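Local coordinates for MutT/nudix family protein (Streptococcus pneumoniae, PDB 4HFQ) that hydrolyses UDP-linked precursors of peptidoglycan biosynthesis as a Nudix-family UDP-X diphosphatase, at residues I76-K81 / L166-I171; F120-E125 / C150-G155; G89-A94 / L174-E179; R126-F131 / W191-G196. One frame throughout, in Å; residues are numbered along the deposited sequence.

Contact 1: residues I76-K81 / L166-I171; sequences IVEDEK and LQFFAI
Ile-76 meets the ring of Phe-168 with its CG2 methyl, which lies 4.2 Å from Phe-168 CE2; its position anti to the backbone N turns this methyl to the ring, and the same isoleucine also leans on Cys-83 and Leu-152. Two residues on, Glu-78 lays its side chain against the CE2 and CZ atoms of that ring. Its CB is 3.7 Å from Phe-168 CE2 and its carboxylate carbon CD 3.5 Å from Phe-168 CZ, with carboxylate and ring planes 26° apart. Outside the pair, Glu-78 OE1 is hydrogen-bonded to a glycerol, probably a crystallisation additive. From Glu-78 to Lys-81 the chain folds into a type I' turn, the hairpin link between strands 69-78 and 81-87 of the Nudix sheet, where strand 163-170 pairs antiparallel with 81-87. Two reciprocal backbone bonds close it, Glu-78 N to Lys-81 O and Lys-81 N to Glu-78 O. On the turn, Glu-80 O takes a bond from a water that accepts from Ile-171 N. Lys-81 places its carbonyl O at the Phe-168 ring edge, in plane and 3.6 Å from Phe-168 CD2; its CB packs 3.8 Å from Phe-168 CB, and the end of its extended chain leads away from 166-171.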
loop_
_atom_site.group_PDB
_atom_site.type_symbol
_atom_site.label_atom_id
_atom_site.label_comp_id
_atom_site.label_asym_id
_atom_site.label_seq_id
_atom_site.Cartn_x
_atom_site.Cartn_y
_atom_site.Cartn_z
ATOM N N ILE A 76 -2.429 7.298 -21.105
ATOM C CA ILE A 76 -1.978 7.478 -22.494
ATOM C C ILE A 76 -2.929 8.465 -23.157
ATOM O O ILE A 76 -4.114 8.196 -23.278
ATOM C CB ILE A 76 -2.035 6.118 -23.222
ATOM C CG1 ILE A 76 -1.129 5.086 -22.515
ATOM C CG2 ILE A 76 -1.667 6.276 -24.698
ATOM C CD1 ILE A 76 -1.556 3.650 -22.705
ATOM N N VAL A 77 -2.393 9.617 -23.547
ATOM C CA VAL A 77 -3.218 10.659 -24.191
ATOM C C VAL A 77 -2.808 10.849 -25.639
ATOM O O VAL A 77 -1.626 11.029 -25.922
ATOM C CB VAL A 77 -3.128 12.009 -23.449
ATOM C CG1 VAL A 77 -3.863 13.126 -24.203
ATOM C CG2 VAL A 77 -3.671 11.885 -22.028
ATOM N N GLU A 78 -3.791 10.782 -26.539
ATOM C CA GLU A 78 -3.567 11.042 -27.964
ATOM C C GLU A 78 -4.700 11.930 -28.436
ATOM O O GLU A 78 -5.865 11.650 -28.169
ATOM C CB GLU A 78 -3.555 9.735 -28.750
ATOM C CG GLU A 78 -2.371 8.856 -28.416
ATOM C CD GLU A 78 -2.303 7.594 -29.235
ATOM O OE1 GLU A 78 -3.064 7.457 -30.222
ATOM O OE2 GLU A 78 -1.465 6.738 -28.895
ATOM N N ASP A 79 -4.342 13.022 -29.115
ATOM C CA ASP A 79 -5.333 13.972 -29.634
ATOM C C ASP A 79 -6.258 14.412 -28.490
ATOM O O ASP A 79 -7.474 14.515 -28.648
ATOM C CB ASP A 79 -6.103 13.350 -30.820
ATOM C CG ASP A 79 -6.973 14.358 -31.561
ATOM O OD1 ASP A 79 -6.604 15.550 -31.623
ATOM O OD2 ASP A 79 -8.033 13.945 -32.076
ATOM N N GLU A 80 -5.650 14.631 -27.318
ATOM C CA GLU A 80 -6.337 15.129 -26.112
ATOM C C GLU A 80 -7.406 14.176 -25.555
ATOM O O GLU A 80 -8.297 14.585 -24.808
ATOM C CB GLU A 80 -6.913 16.543 -26.338
ATOM C CG GLU A 80 -5.885 17.561 -26.823
ATOM C CD GLU A 80 -4.941 18.063 -25.743
ATOM O OE1 GLU A 80 -4.686 17.349 -24.743
ATOM O OE2 GLU A 80 -4.429 19.193 -25.905
ATOM N N LYS A 81 -7.316 12.906 -25.942
ATOM C CA LYS A 81 -8.257 11.886 -25.511
ATOM C C LYS A 81 -7.466 10.824 -24.761
ATOM O O LYS A 81 -6.277 10.632 -25.021
ATOM C CB LYS A 81 -8.981 11.264 -26.713
ATOM C CG LYS A 81 -9.881 12.248 -27.456
ATOM C CD LYS A 81 -10.692 11.560 -28.541
ATOM C CE LYS A 81 -11.521 12.606 -29.280
ATOM N NZ LYS A 81 -12.335 12.029 -30.383
ATOM N N LEU A 166 -10.545 -1.404 -27.068
ATOM C CA LEU A 166 -9.700 -0.291 -26.711
ATOM C C LEU A 166 -10.178 0.905 -27.503
ATOM O O LEU A 166 -10.304 0.837 -28.740
ATOM C CB LEU A 166 -8.237 -0.605 -27.043
ATOM C CG LEU A 166 -7.184 0.482 -26.769
ATOM C CD1 LEU A 166 -5.818 -0.150 -26.575
ATOM C CD2 LEU A 166 -7.132 1.522 -27.890
ATOM N N GLN A 167 -10.443 1.994 -26.804
ATOM C CA GLN A 167 -10.820 3.244 -27.458
ATOM C C GLN A 167 -10.226 4.437 -26.736
ATOM O O GLN A 167 -9.811 4.331 -25.559
ATOM C CB GLN A 167 -12.345 3.407 -27.522
ATOM C CG GLN A 167 -13.077 2.370 -28.363
ATOM C CD GLN A 167 -14.584 2.553 -28.359
ATOM O OE1 GLN A 167 -15.095 3.668 -28.193
ATOM N NE2 GLN A 167 -15.308 1.450 -28.532
ATOM N N PHE A 168 -10.205 5.577 -27.420
ATOM C CA PHE A 168 -9.817 6.850 -26.837
ATOM C C PHE A 168 -11.053 7.702 -26.577
ATOM O O PHE A 168 -11.963 7.789 -27.427
ATOM C CB PHE A 168 -8.818 7.581 -27.737
ATOM C CG PHE A 168 -7.431 6.998 -27.686
ATOM C CD1 PHE A 168 -7.110 5.848 -28.390
ATOM C CD2 PHE A 168 -6.455 7.585 -26.888
ATOM C CE1 PHE A 168 -5.835 5.300 -28.306
ATOM C CE2 PHE A 168 -5.183 7.057 -26.810
ATOM C CZ PHE A 168 -4.867 5.907 -27.515
ATOM N N PHE A 169 -11.084 8.341 -25.406
ATOM C CA PHE A 169 -12.250 9.118 -24.962
ATOM C C PHE A 169 -11.869 10.522 -24.540
ATOM O O PHE A 169 -10.852 10.729 -23.868
ATOM C CB PHE A 169 -12.939 8.421 -23.784
ATOM C CG PHE A 169 -13.484 7.070 -24.111
ATOM C CD1 PHE A 169 -12.685 5.936 -24.004
ATOM C CD2 PHE A 169 -14.813 6.919 -24.508
ATOM C CE1 PHE A 169 -13.200 4.677 -24.285
ATOM C CE2 PHE A 169 -15.325 5.661 -24.804
ATOM C CZ PHE A 169 -14.519 4.532 -24.689
ATOM N N ALA A 170 -12.696 11.498 -24.908
ATOM C CA ALA A 170 -12.522 12.847 -24.396
ATOM C C ALA A 170 -12.737 12.884 -22.888
ATOM O O ALA A 170 -13.542 12.122 -22.365
ATOM C CB ALA A 170 -13.471 13.819 -25.091
ATOM N N ILE A 171 -12.016 13.791 -22.226
ATOM C CA ILE A 171 -12.093 13.996 -20.775
ATOM C C ILE A 171 -13.526 14.235 -20.300
ATOM O O ILE A 171 -13.900 13.817 -19.208
ATOM C CB ILE A 171 -11.151 15.149 -20.313
ATOM C CG1 ILE A 171 -11.031 15.189 -18.787
ATOM C CG2 ILE A 171 -11.595 16.508 -20.858
ATOM C CD1 ILE A 171 -10.265 14.033 -18.203
HETATM O O HOH W 1 -10.481 15.586 -23.911
#

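Contact 2: residues F120-E125 / C150-G155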
loop_
_atom_site.group_PDB
_atom_site.type_symbol
_atom_site.label_atom_id
_atom_site.label_comp_id
_atom_site.label_asym_id
_atom_site.label_seq_id
_atom_site.Cartn_x
_atom_site.Cartn_y
_atom_site.Cartn_z
ATOM N N PHE A 120 0.597 -2.696 -27.857
ATOM C CA PHE A 120 1.634 -1.708 -28.155
ATOM C C PHE A 120 2.832 -1.723 -27.218
ATOM O O PHE A 120 2.691 -1.908 -25.999
ATOM C CB PHE A 120 1.044 -0.309 -28.132
ATOM C CG PHE A 120 0.171 -0.006 -29.314
ATOM C CD1 PHE A 120 -1.167 -0.370 -29.314
ATOM C CD2 PHE A 120 0.692 0.646 -30.425
ATOM C CE1 PHE A 120 -1.976 -0.099 -30.406
ATOM C CE2 PHE A 120 -0.116 0.925 -31.526
ATOM C CZ PHE A 120 -1.449 0.554 -31.508
ATOM N N LYS A 121 4.011 -1.526 -27.796
ATOM C CA LYS A 121 5.194 -1.146 -27.027
ATOM C C LYS A 121 4.937 0.267 -26.532
ATOM O O LYS A 121 4.108 0.985 -27.099
ATOM C CB LYS A 121 6.439 -1.154 -27.910
ATOM C CG LYS A 121 6.696 -2.466 -28.638
ATOM C CD LYS A 121 7.322 -3.518 -27.744
ATOM C CE LYS A 121 8.155 -4.467 -28.589
ATOM N NZ LYS A 121 8.482 -5.716 -27.853
ATOM N N ALA A 122 5.617 0.669 -25.464
ATOM C CA ALA A 122 5.382 1.986 -24.893
ATOM C C ALA A 122 6.610 2.510 -24.171
ATOM O O ALA A 122 7.585 1.788 -23.991
ATOM C CB ALA A 122 4.200 1.937 -23.919
ATOM N N LYS A 123 6.535 3.775 -23.767
ATOM C CA LYS A 123 7.550 4.463 -22.990
ATOM C C LYS A 123 6.837 4.995 -21.748
ATOM O O LYS A 123 5.712 5.479 -21.861
ATOM C CB LYS A 123 8.107 5.635 -23.809
ATOM C CG LYS A 123 8.912 6.656 -23.027
ATOM C CD LYS A 123 9.328 7.825 -23.910
ATOM C CE LYS A 123 9.749 9.021 -23.071
ATOM N NZ LYS A 123 10.752 8.669 -22.028
ATOM N N VAL A 124 7.477 4.879 -20.583
ATOM C CA VAL A 124 7.024 5.578 -19.371
ATOM C C VAL A 124 7.659 6.954 -19.357
ATOM O O VAL A 124 8.884 7.084 -19.376
ATOM C CB VAL A 124 7.391 4.824 -18.072
ATOM C CG1 VAL A 124 7.058 5.674 -16.844
ATOM C CG2 VAL A 124 6.691 3.472 -18.046
ATOM N N GLU A 125 6.812 7.977 -19.306
ATOM C CA GLU A 125 7.268 9.360 -19.278
ATOM C C GLU A 125 7.394 9.936 -17.866
ATOM O O GLU A 125 8.338 10.667 -17.586
ATOM C CB GLU A 125 6.353 10.238 -20.141
ATOM C CG GLU A 125 6.317 9.790 -21.602
ATOM C CD GLU A 125 5.331 10.575 -22.460
ATOM O OE1 GLU A 125 4.130 10.640 -22.111
ATOM O OE2 GLU A 125 5.752 11.096 -23.527
ATOM N N CYS A 150 2.298 7.557 -20.007
ATOM C CA CYS A 150 3.019 6.741 -20.995
ATOM C C CYS A 150 2.690 7.158 -22.414
ATOM O O CYS A 150 1.634 7.714 -22.681
ATOM C CB CYS A 150 2.705 5.245 -20.847
ATOM S SG CYS A 150 2.988 4.548 -19.217
ATOM N N LYS A 151 3.628 6.875 -23.310
ATOM C CA LYS A 151 3.440 7.116 -24.737
ATOM C C LYS A 151 3.533 5.783 -25.467
ATOM O O LYS A 151 4.435 4.988 -25.193
ATOM C CB LYS A 151 4.511 8.090 -25.223
ATOM C CG LYS A 151 4.552 8.290 -26.734
ATOM C CD LYS A 151 5.664 9.244 -27.131
ATOM C CE LYS A 151 5.773 9.318 -28.649
ATOM N NZ LYS A 151 6.614 10.452 -29.130
ATOM N N LEU A 152 2.591 5.521 -26.378
ATOM C CA LEU A 152 2.600 4.289 -27.169
ATOM C C LEU A 152 3.591 4.409 -28.324
ATOM O O LEU A 152 3.777 5.497 -28.867
ATOM C CB LEU A 152 1.196 3.930 -27.678
ATOM C CG LEU A 152 0.139 3.667 -26.597
ATOM C CD1 LEU A 152 -1.188 3.252 -27.218
ATOM C CD2 LEU A 152 0.608 2.605 -25.615
ATOM N N LEU A 153 4.259 3.300 -28.627
ATOM C CA LEU A 153 5.234 3.228 -29.722
ATOM C C LEU A 153 4.691 2.298 -30.824
ATOM O O LEU A 153 3.557 2.475 -31.258
ATOM C CB LEU A 153 6.622 2.816 -29.189
ATOM C CG LEU A 153 7.179 3.598 -27.989
ATOM C CD1 LEU A 153 8.401 2.925 -27.374
ATOM C CD2 LEU A 153 7.483 5.051 -28.348
ATOM N N ASP A 154 5.458 1.303 -31.264
ATOM C CA ASP A 154 4.981 0.388 -32.308
ATOM C C ASP A 154 3.991 -0.646 -31.788
ATOM O O ASP A 154 4.073 -1.077 -30.642
ATOM C CB ASP A 154 6.144 -0.353 -32.976
ATOM C CG ASP A 154 7.079 0.575 -33.732
ATOM O OD1 ASP A 154 6.599 1.417 -34.521
ATOM O OD2 ASP A 154 8.308 0.449 -33.545
ATOM N N GLY A 155 3.067 -1.051 -32.653
ATOM C CA GLY A 155 2.149 -2.138 -32.364
ATOM C C GLY A 155 0.789 -1.949 -33.002
ATOM O O GLY A 155 0.619 -1.149 -33.935
#
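Lys-123 and Lys-151 form a doubly hydrogen-bonded antiparallel pair: Lys-123 N donates to Lys-151 O (2.8 Å) and Lys-151 N returns a bond to Lys-123 O (2.9 Å). They belong to neighbouring strands, 120-132 and 143-153, of the Nudix sheet, and a beta bulge shifts the register by one residue between Phe-120 and Ala-122. At the bulge Leu-153 N donates to Lys-121 O almost straight (170° at the hydrogen), and Lys-121 N donates to Asp-154 O (2.9 Å). Ala-122, Val-124, Cys-150 and Leu-152 share one face of the pair, where helix 106-118 packs through Ile-110, Leu-111 and Ile-114. Here Leu-152 CD2 touches both Phe-120 CB (3.9 Å) and Ala-122 CB, and Val-124 CG2 meets Cys-150 SG at 4.0 Å. Lys-123 and Lys-151 point to the other face; Glu-125 crosses Lys-151 obliquely, its OE2 3.7 Å from Lys-151 CB, and the charged ends stay apart. Phe-120 CG is anti to the carbonyl carbon (chi1 -73°), which puts the ring between Leu-152 CD1 over one face and Gly-155 C over the opposite one, both offset toward the rim. At the ring's edge, in plane, Leu-153 O lies 3.5 Å from Phe-120 CD2.

Contact 3: residues G89-A94 / L174-E179. With EDO (1,2-ethanediol), chain C.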
loop_
_atom_site.group_PDB
_atom_site.type_symbol
_atom_site.label_atom_id
_atom_site.label_comp_id
_atom_site.label_asym_id
_atom_site.label_seq_id
_atom_site.Cartn_x
_atom_site.Cartn_y
_atom_site.Cartn_z
ATOM N N GLY A 89 -15.884 -10.055 -21.008
ATOM C CA GLY A 89 -16.902 -10.348 -20.007
ATOM C C GLY A 89 -17.329 -9.175 -19.141
ATOM O O GLY A 89 -18.054 -9.352 -18.159
ATOM N N GLU A 90 -16.886 -7.976 -19.506
ATOM C CA GLU A 90 -17.177 -6.786 -18.716
ATOM C C GLU A 90 -17.785 -5.679 -19.567
ATOM O O GLU A 90 -17.542 -5.615 -20.769
ATOM C CB GLU A 90 -15.917 -6.316 -17.977
ATOM C CG GLU A 90 -15.503 -7.263 -16.857
ATOM C CD GLU A 90 -14.115 -6.998 -16.301
ATOM O OE1 GLU A 90 -13.352 -6.222 -16.911
ATOM O OE2 GLU A 90 -13.784 -7.594 -15.254
ATOM N N ASP A 91 -18.588 -4.826 -18.937
ATOM C CA ASP A 91 -19.274 -3.750 -19.635
ATOM C C ASP A 91 -18.629 -2.381 -19.431
ATOM O O ASP A 91 -19.026 -1.403 -20.062
ATOM C CB ASP A 91 -20.744 -3.709 -19.216
ATOM C CG ASP A 91 -20.943 -3.218 -17.791
ATOM O OD1 ASP A 91 -20.162 -3.582 -16.886
ATOM O OD2 ASP A 91 -21.902 -2.455 -17.559
ATOM N N SER A 92 -17.622 -2.315 -18.559
ATOM C CA SER A 92 -17.059 -1.031 -18.162
ATOM C C SER A 92 -15.568 -0.907 -18.488
ATOM O O SER A 92 -14.917 -1.891 -18.837
ATOM C CB SER A 92 -17.303 -0.778 -16.678
ATOM O OG SER A 92 -16.748 -1.833 -15.938
ATOM N N TRP A 93 -15.049 0.306 -18.343
ATOM C CA TRP A 93 -13.771 0.677 -18.918
ATOM C C TRP A 93 -12.820 1.114 -17.847
ATOM O O TRP A 93 -13.228 1.682 -16.837
ATOM C CB TRP A 93 -13.986 1.841 -19.880
ATOM C CG TRP A 93 -14.849 1.480 -21.071
ATOM C CD1 TRP A 93 -16.236 1.404 -21.128
ATOM C CD2 TRP A 93 -14.380 1.163 -22.414
ATOM N NE1 TRP A 93 -16.645 1.041 -22.391
ATOM C CE2 TRP A 93 -15.579 0.899 -23.215
ATOM C CE3 TRP A 93 -13.133 1.086 -23.014
ATOM C CZ2 TRP A 93 -15.497 0.566 -24.556
ATOM C CZ3 TRP A 93 -13.062 0.735 -24.366
ATOM C CH2 TRP A 93 -14.224 0.493 -25.117
ATOM N N ALA A 94 -11.525 0.905 -18.095
ATOM C CA ALA A 94 -10.486 1.387 -17.158
ATOM C C ALA A 94 -9.219 1.734 -17.906
ATOM O O ALA A 94 -9.046 1.373 -19.070
ATOM C CB ALA A 94 -10.184 0.341 -16.084
ATOM N N LEU A 174 -16.551 10.615 -20.939
ATOM C CA LEU A 174 -16.080 9.334 -20.418
ATOM C C LEU A 174 -17.187 8.300 -20.429
ATOM O O LEU A 174 -18.363 8.637 -20.205
ATOM C CB LEU A 174 -15.525 9.483 -18.998
ATOM C CG LEU A 174 -14.289 10.372 -18.843
ATOM C CD1 LEU A 174 -14.012 10.672 -17.370
ATOM C CD2 LEU A 174 -13.054 9.776 -19.512
ATOM N N PRO A 175 -16.826 7.031 -20.683
ATOM C CA PRO A 175 -17.791 5.961 -20.682
ATOM C C PRO A 175 -18.041 5.465 -19.248
ATOM O O PRO A 175 -17.556 6.067 -18.284
ATOM C CB PRO A 175 -17.080 4.880 -21.496
ATOM C CG PRO A 175 -15.641 5.040 -21.087
ATOM C CD PRO A 175 -15.453 6.520 -20.912
ATOM N N ASN A 176 -18.811 4.390 -19.104
ATOM C CA ASN A 176 -19.016 3.795 -17.787
ATOM C C ASN A 176 -17.753 3.071 -17.335
ATOM O O ASN A 176 -17.275 2.132 -17.967
ATOM C CB ASN A 176 -20.230 2.875 -17.748
ATOM C CG ASN A 176 -20.127 1.737 -18.731
ATOM O OD1 ASN A 176 -20.292 0.574 -18.367
ATOM N ND2 ASN A 176 -19.858 2.065 -19.984
ATOM N N LEU A 177 -17.240 3.545 -16.216
ATOM C CA LEU A 177 -15.939 3.144 -15.696
ATOM C C LEU A 177 -16.024 1.973 -14.751
ATOM O O LEU A 177 -17.004 1.804 -14.021
ATOM C CB LEU A 177 -15.300 4.313 -14.971
ATOM C CG LEU A 177 -15.055 5.565 -15.812
ATOM C CD1 LEU A 177 -14.542 6.707 -14.968
ATOM C CD2 LEU A 177 -14.101 5.270 -16.956
ATOM N N SER A 178 -14.976 1.158 -14.768
ATOM C CA SER A 178 -14.813 0.079 -13.802
ATOM C C SER A 178 -14.222 0.726 -12.552
ATOM O O SER A 178 -13.003 0.871 -12.424
ATOM C CB SER A 178 -13.867 -0.969 -14.377
ATOM O OG SER A 178 -13.646 -2.019 -13.446
ATOM N N GLU A 179 -15.087 1.141 -11.634
ATOM C CA GLU A 179 -14.705 2.045 -10.568
ATOM C C GLU A 179 -13.698 1.460 -9.577
ATOM O O GLU A 179 -12.925 2.213 -8.990
ATOM C CB GLU A 179 -15.932 2.580 -9.839
ATOM C CG GLU A 179 -16.723 3.559 -10.703
ATOM C CD GLU A 179 -17.868 4.220 -9.977
ATOM O OE1 GLU A 179 -18.802 3.494 -9.593
ATOM O OE2 GLU A 179 -17.839 5.466 -9.806
HETATM C C1 EDO C . -17.299 -1.540 -11.643
HETATM O O1 EDO C . -17.735 -0.173 -11.551
HETATM C C2 EDO C . -16.300 -1.879 -10.539
HETATM O O2 EDO C . -14.981 -2.150 -11.043
#
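A single backbone bridge between Trp-93 and Leu-177 ties the start of strand 93-99 in the Nudix sheet to the irregular loop that leads into helix 184-194. Trp-93 supplies both bonds: its N donates to Asn-176 O (2.9 Å), and its O receives Ser-178 N at 2.8 Å, the N-H pointing almost straight at it (171°). Asn-176 O also lies in the plane of the Trp-93 ring, at its edge. Over one face of the indole sits Pro-175 in a CH-pi contact, its CG 4.0 Å from the centroid of the five-membered ring and its CB 3.6 Å from Trp-93 CD1; the two side chains cross at about a right angle. Ser-92 OG, placed between the backbone N and the carbonyl carbon (chi1 57°), comes within 3.4 Å of Ser-178 CB. Ser-178 OG, anti to its own backbone N, instead shares a 2.8 Å hydrogen bond with O2 of an ethanediol, probably a crystallisation additive, whose O1 is bound by Glu-179 N. Around the bridge, Phe-169 of strand 163-170 meets Trp-93 edge-to-face, Leu-84 of strand 81-87 touches Trp-93, Pro-175 and Leu-177, and Leu-177 reaches on to Lys-184 and Ile-187 of the helix.

Contact 4: residues R126-F131 / W191-G196; sequences RLLAVF and WQVYQG
Arg-126 and Val-193 make the direct polar link, a hydrogen bond of 3.2 Å from Arg-126 NH1 to Val-193 O that is bent (141° at the hydrogen). The donor stands above the carbonyl plane, and the oxygen is tilted from the guanidinium plane. Val-193 O already receives Gly-196 N from the opposite face of its plane, a bond of the Schellman motif that ends helix 184-194. The arginine thus adds a second protein donor at the helix C-terminus, where the partial negative charge of the helix end would probably favour its positive charge. Two waters widen the link: one accepts from Arg-126 NH2 and donates to Val-193 O, the other lies in the guanidinium plane and joins Arg-126 NH1 to Tyr-194 O, 2.8 Å from each. In the Nudix fold this places the last turn of the helix against strand 120-132, which carries a classic beta bulge here, Leu-128 and Ala-129 both facing Val-147. The packing centres on Val-193 CG1, anti to its backbone N (chi1 180°), which lies 3.5 Å from Arg-126 NH2 and also near Leu-128 O. Its apolar partner is Leu-128 CD2, 3.8 Å from Val-193 CG1, and the leucine and valine side chains slide past each other in opposite directions. Leu-128 CD2 also lies over one face of the guanidinium, toward its rim, and reaches Tyr-194 CA at 4.1 Å. Leu-190 and Trp-75 pack on Leu-128 as well, while Leu-127 touches Gln-200, and Val-130 Phe-146, of the second subunit.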
loop_
_atom_site.group_PDB
_atom_site.type_symbol
_atom_site.label_atom_id
_atom_site.label_comp_id
_atom_site.label_asym_id
_atom_site.label_seq_id
_atom_site.Cartn_x
_atom_site.Cartn_y
_atom_site.Cartn_z
ATOM N N ARG A 126 6.440 9.627 -16.984
ATOM C CA ARG A 126 6.492 10.131 -15.605
ATOM C C ARG A 126 5.464 9.398 -14.768
ATOM O O ARG A 126 4.578 8.731 -15.298
ATOM C CB ARG A 126 6.250 11.652 -15.549
ATOM C CG ARG A 126 4.859 12.065 -16.005
ATOM C CD ARG A 126 4.648 13.578 -15.975
ATOM N NE ARG A 126 4.515 14.083 -14.609
ATOM C CZ ARG A 126 3.745 15.116 -14.255
ATOM N NH1 ARG A 126 2.998 15.742 -15.156
ATOM N NH2 ARG A 126 3.711 15.498 -12.990
ATOM N N LEU A 127 5.593 9.526 -13.456
ATOM C CA LEU A 127 4.568 9.055 -12.536
ATOM C C LEU A 127 3.630 10.229 -12.258
ATOM O O LEU A 127 4.089 11.294 -11.812
ATOM C CB LEU A 127 5.210 8.547 -11.242
ATOM C CG LEU A 127 4.283 8.083 -10.112
ATOM C CD1 LEU A 127 3.449 6.896 -10.557
ATOM C CD2 LEU A 127 5.136 7.721 -8.904
ATOM N N LEU A 128 2.332 10.062 -12.533
ATOM C CA LEU A 128 1.360 11.141 -12.319
ATOM C C LEU A 128 0.750 11.117 -10.923
ATOM O O LEU A 128 0.428 12.169 -10.363
ATOM C CB LEU A 128 0.244 11.105 -13.364
ATOM C CG LEU A 128 0.701 11.258 -14.819
ATOM C CD1 LEU A 128 -0.456 10.884 -15.716
ATOM C CD2 LEU A 128 1.163 12.672 -15.133
ATOM N N ALA A 129 0.536 9.917 -10.369
ATOM C CA ALA A 129 -0.175 9.795 -9.101
ATOM C C ALA A 129 0.157 8.497 -8.449
ATOM O O ALA A 129 0.402 7.487 -9.132
ATOM C CB ALA A 129 -1.683 9.852 -9.315
ATOM N N VAL A 130 0.091 8.506 -7.113
ATOM C CA VAL A 130 -0.026 7.251 -6.355
ATOM C C VAL A 130 -1.285 7.386 -5.502
ATOM O O VAL A 130 -1.313 8.167 -4.547
ATOM C CB VAL A 130 1.202 6.951 -5.462
ATOM C CG1 VAL A 130 1.032 5.590 -4.795
ATOM C CG2 VAL A 130 2.484 6.960 -6.281
ATOM N N PHE A 131 -2.345 6.686 -5.910
ATOM C CA PHE A 131 -3.634 6.725 -5.209
ATOM C C PHE A 131 -3.763 5.610 -4.170
ATOM O O PHE A 131 -3.301 4.480 -4.378
ATOM C CB PHE A 131 -4.801 6.551 -6.196
ATOM C CG PHE A 131 -4.980 7.674 -7.181
ATOM C CD1 PHE A 131 -5.299 8.953 -6.758
ATOM C CD2 PHE A 131 -4.874 7.424 -8.542
ATOM C CE1 PHE A 131 -5.513 9.975 -7.685
ATOM C CE2 PHE A 131 -5.083 8.440 -9.470
ATOM C CZ PHE A 131 -5.400 9.713 -9.035
ATOM N N TRP A 191 -5.876 14.304 -15.306
ATOM C CA TRP A 191 -5.833 15.266 -16.388
ATOM C C TRP A 191 -5.190 16.562 -15.960
ATOM O O TRP A 191 -4.362 17.123 -16.686
ATOM C CB TRP A 191 -7.250 15.483 -16.906
ATOM C CG TRP A 191 -7.372 16.475 -18.029
ATOM C CD1 TRP A 191 -7.733 17.809 -17.933
ATOM C CD2 TRP A 191 -7.173 16.224 -19.447
ATOM N NE1 TRP A 191 -7.744 18.398 -19.176
ATOM C CE2 TRP A 191 -7.430 17.493 -20.129
ATOM C CE3 TRP A 191 -6.824 15.109 -20.202
ATOM C CZ2 TRP A 191 -7.331 17.619 -21.506
ATOM C CZ3 TRP A 191 -6.728 15.247 -21.588
ATOM C CH2 TRP A 191 -6.973 16.478 -22.224
ATOM N N GLN A 192 -5.526 17.027 -14.755
ATOM C CA GLN A 192 -4.921 18.241 -14.228
ATOM C C GLN A 192 -3.412 18.091 -13.996
ATOM O O GLN A 192 -2.636 19.004 -14.292
ATOM C CB GLN A 192 -5.642 18.698 -12.952
ATOM C CG GLN A 192 -7.107 19.092 -13.173
ATOM C CD GLN A 192 -7.284 20.189 -14.212
ATOM O OE1 GLN A 192 -8.174 20.106 -15.083
ATOM N NE2 GLN A 192 -6.434 21.189 -14.157
ATOM N N VAL A 193 -2.977 16.937 -13.472
ATOM C CA VAL A 193 -1.534 16.689 -13.301
ATOM C C VAL A 193 -0.835 16.615 -14.671
ATOM O O VAL A 193 0.202 17.236 -14.900
ATOM C CB VAL A 193 -1.260 15.374 -12.530
ATOM C CG1 VAL A 193 0.242 15.153 -12.379
ATOM C CG2 VAL A 193 -1.909 15.385 -11.157
ATOM N N TYR A 194 -1.452 15.868 -15.580
ATOM C CA TYR A 194 -0.904 15.669 -16.921
ATOM C C TYR A 194 -0.682 17.004 -17.650
ATOM O O TYR A 194 0.333 17.183 -18.319
ATOM C CB TYR A 194 -1.832 14.754 -17.726
ATOM C CG TYR A 194 -1.499 14.704 -19.198
ATOM C CD1 TYR A 194 -0.401 13.982 -19.649
ATOM C CD2 TYR A 194 -2.267 15.397 -20.131
ATOM C CE1 TYR A 194 -0.069 13.953 -20.996
ATOM C CE2 TYR A 194 -1.955 15.354 -21.484
ATOM C CZ TYR A 194 -0.854 14.639 -21.897
ATOM O OH TYR A 194 -0.517 14.591 -23.242
ATOM N N GLN A 195 -1.648 17.917 -17.507
ATOM C CA GLN A 195 -1.592 19.227 -18.158
ATOM C C GLN A 195 -0.728 20.234 -17.385
ATOM O O GLN A 195 -0.653 21.403 -17.777
ATOM C CB GLN A 195 -3.005 19.799 -18.342
ATOM C CG GLN A 195 -3.966 18.937 -19.158
ATOM C CD GLN A 195 -3.590 18.857 -20.625
ATOM O OE1 GLN A 195 -2.679 19.534 -21.073
ATOM N NE2 GLN A 195 -4.291 18.016 -21.377
ATOM N N GLY A 196 -0.093 19.795 -16.297
ATOM C CA GLY A 196 0.823 20.638 -15.524
ATOM C C GLY A 196 0.132 21.713 -14.704
ATOM O O GLY A 196 0.776 22.685 -14.293
HETATM O O HOH W 2 2.538 18.050 -12.963
HETATM O O HOH W 3 2.627 15.636 -17.914
#

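All four contacts reach the same Nudix sheet, but at different depths. Contacts 1 and 2 lie at the surface and touch where Ile-76 and Glu-78 pack on Leu-152, since strands 69-78 and 143-153 are neighbours; contact 2 is antiparallel strand pairing interrupted by a bulge, whereas contact 1 has no direct hydrogen bond and is carried largely by packing round one ring, with a bridging water. Contacts 3 and 4 are partly buried. Contact 3 relies on backbone bonds and meets contact 1 through Trp-93 and Pro-175 against Phe-169; contact 4 uses a guanidinium at a helix end, and meets contact 1 where Trp-191 touches Glu-80 and Ile-171. Contacts 2 and 4 share strand 120-132.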